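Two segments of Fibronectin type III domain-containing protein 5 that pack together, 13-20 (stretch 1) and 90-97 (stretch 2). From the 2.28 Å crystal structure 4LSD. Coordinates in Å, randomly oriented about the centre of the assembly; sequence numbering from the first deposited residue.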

# COMPACT_ATOMS: atom_id res chain seq x y z
N HIS A 13 -10.92 -11.24 -8.94
CA HIS A 13 -11.16 -10.06 -9.76
C HIS A 13 -9.84 -9.55 -10.33
O HIS A 13 -9.47 -8.38 -10.18
CB HIS A 13 -11.86 -9.00 -8.91
CG HIS A 13 -13.15 -9.47 -8.32
ND1 HIS A 13 -14.22 -9.87 -9.09
CD2 HIS A 13 -13.53 -9.66 -7.03
CE1 HIS A 13 -15.20 -10.28 -8.31
NE2 HIS A 13 -14.81 -10.16 -7.05
N LEU A 14 -9.13 -10.46 -10.99
CA LEU A 14 -7.83 -10.17 -11.59
C LEU A 14 -7.96 -9.48 -12.95
O LEU A 14 -8.40 -10.08 -13.92
CB LEU A 14 -7.05 -11.48 -11.73
CG LEU A 14 -5.62 -11.45 -12.31
CD1 LEU A 14 -4.71 -10.62 -11.40
CD2 LEU A 14 -5.08 -12.87 -12.44
N LYS A 15 -7.57 -8.21 -13.00
CA LYS A 15 -7.62 -7.42 -14.22
C LYS A 15 -6.23 -7.14 -14.77
O LYS A 15 -5.23 -7.45 -14.14
CB LYS A 15 -8.32 -6.08 -13.96
CG LYS A 15 -9.83 -6.06 -14.22
CD LYS A 15 -10.62 -6.86 -13.19
CE LYS A 15 -10.76 -6.12 -11.85
NZ LYS A 15 -12.13 -5.55 -11.61
N ALA A 16 -6.19 -6.54 -15.95
CA ALA A 16 -4.93 -6.22 -16.61
C ALA A 16 -3.99 -5.35 -15.78
O ALA A 16 -2.77 -5.48 -15.88
CB ALA A 16 -5.22 -5.53 -17.94
N ASN A 17 -4.56 -4.47 -14.96
CA ASN A 17 -3.75 -3.56 -14.15
C ASN A 17 -4.06 -3.58 -12.67
O ASN A 17 -3.59 -2.72 -11.92
CB ASN A 17 -3.93 -2.13 -14.67
CG ASN A 17 -3.52 -1.97 -16.13
OD1 ASN A 17 -2.34 -2.11 -16.48
ND2 ASN A 17 -4.49 -1.67 -16.99
N SER A 18 -4.86 -4.55 -12.23
CA SER A 18 -5.22 -4.63 -10.83
C SER A 18 -5.68 -6.01 -10.43
O SER A 18 -5.98 -6.85 -11.29
CB SER A 18 -6.34 -3.64 -10.52
OG SER A 18 -7.53 -4.05 -11.16
N ALA A 19 -5.75 -6.25 -9.13
CA ALA A 19 -6.20 -7.53 -8.59
C ALA A 19 -6.55 -7.31 -7.13
O ALA A 19 -6.17 -6.30 -6.54
CB ALA A 19 -5.12 -8.60 -8.72
N VAL A 20 -7.28 -8.26 -6.56
CA VAL A 20 -7.67 -8.21 -5.15
C VAL A 20 -7.16 -9.50 -4.52
O VAL A 20 -7.30 -10.58 -5.10
CB VAL A 20 -9.20 -8.14 -4.98
CG1 VAL A 20 -9.55 -8.19 -3.50
CG2 VAL A 20 -9.75 -6.85 -5.61
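Stretch 2 (90-97) LFKTPREA

Stretch 2 leaves a β-strand (L90 to K92) and continues from T93 to A97 as an extended coil, all its psi angles between about 124° and 174°. It lies against a turn in stretch 1, where K15 N donates to S18 O (2.7 Å) and S18 N returns a weak bond to K15 O (3.5 Å). The backbones come nearest at A16 and P94, whose CA atoms are 4.6 Å apart.

The apolar contacts centre on L14. Its CA-to-CB bond points toward stretch 2, and its branched end reaches F91, with CD1 3.5 Å from F91 CD1; A19 CB adds a second contact, 4.2 Å from F91 CE1. L14 CG also lies 4.1 Å from P94 CD, so leucine bridges strand and coil.

Several further contacts pair a side chain with the backbone, and no hydrogen bond joins the modelled atoms of the two stretches. L14 CD2 approaches K92 O at 3.3 Å, while K15 O lies 3.4 Å from P94 CD, a ring carbon on a nitrogen that has no hydrogen to donate. A16 O is 3.5 Å from T93 CB, and A16 CB is 3.7 Å from R95 O: alanine's small methyl suits so close a backbone approach. K92 and R95 direct their CA-to-CB bonds away, consistent with their charged, exposed side chains.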

# COMPACT_ATOMS: atom_id res chain seq x y z
N LEU A 90 0.93 -16.77 -6.55
CA LEU A 90 1.46 -16.35 -7.84
C LEU A 90 0.34 -16.12 -8.82
O LEU A 90 -0.67 -16.80 -8.80
CB LEU A 90 2.41 -17.40 -8.40
CG LEU A 90 3.65 -17.66 -7.54
CD1 LEU A 90 3.33 -18.75 -6.52
CD2 LEU A 90 4.82 -18.08 -8.43
N PHE A 91 0.52 -15.14 -9.69
CA PHE A 91 -0.50 -14.88 -10.66
C PHE A 91 0.06 -14.03 -11.78
O PHE A 91 1.16 -13.50 -11.69
CB PHE A 91 -1.71 -14.21 -9.99
CG PHE A 91 -1.42 -12.87 -9.37
CD1 PHE A 91 -1.69 -11.69 -10.08
CD2 PHE A 91 -0.92 -12.77 -8.07
CE1 PHE A 91 -1.46 -10.44 -9.51
CE2 PHE A 91 -0.69 -11.52 -7.48
CZ PHE A 91 -0.96 -10.35 -8.20
N LYS A 92 -0.70 -13.93 -12.85
CA LYS A 92 -0.27 -13.17 -13.98
C LYS A 92 -1.44 -12.34 -14.46
O LYS A 92 -2.57 -12.82 -14.54
CB LYS A 92 0.22 -14.10 -15.08
CG LYS A 92 0.61 -13.40 -16.36
CD LYS A 92 1.17 -14.38 -17.37
CE LYS A 92 1.35 -13.73 -18.72
NZ LYS A 92 1.88 -14.70 -19.72
N THR A 93 -1.15 -11.09 -14.78
CA THR A 93 -2.18 -10.20 -15.25
C THR A 93 -2.50 -10.44 -16.72
O THR A 93 -1.64 -10.82 -17.51
CB THR A 93 -1.75 -8.74 -15.06
OG1 THR A 93 -0.46 -8.56 -15.63
CG2 THR A 93 -1.72 -8.37 -13.58
N PRO A 94 -3.76 -10.23 -17.10
CA PRO A 94 -4.29 -10.38 -18.46
C PRO A 94 -3.63 -9.33 -19.34
O PRO A 94 -2.92 -8.47 -18.84
CB PRO A 94 -5.78 -10.09 -18.29
CG PRO A 94 -6.07 -10.55 -16.91
CD PRO A 94 -4.85 -10.18 -16.10
N ARG A 95 -3.91 -9.40 -20.64
CA ARG A 95 -3.35 -8.44 -21.61
C ARG A 95 -4.16 -7.14 -21.62
O ARG A 95 -5.35 -7.15 -21.27
CB ARG A 95 -3.42 -9.04 -23.01
CG ARG A 95 -3.08 -10.51 -23.10
CD ARG A 95 -1.62 -10.68 -23.43
NE ARG A 95 -1.26 -9.90 -24.61
CZ ARG A 95 -0.01 -9.73 -25.04
NH1 ARG A 95 1.00 -10.29 -24.38
NH2 ARG A 95 0.23 -9.00 -26.12
N GLU A 96 -3.55 -6.04 -22.05
CA GLU A 96 -4.25 -4.77 -22.12
C GLU A 96 -5.11 -4.83 -23.37
O GLU A 96 -4.64 -5.15 -24.47
CB GLU A 96 -3.28 -3.60 -22.21
N ALA A 97 -6.39 -4.51 -23.21
CA ALA A 97 -7.36 -4.56 -24.30
C ALA A 97 -7.22 -3.63 -25.51
O ALA A 97 -7.17 -2.41 -25.38
CB ALA A 97 -8.77 -4.43 -23.73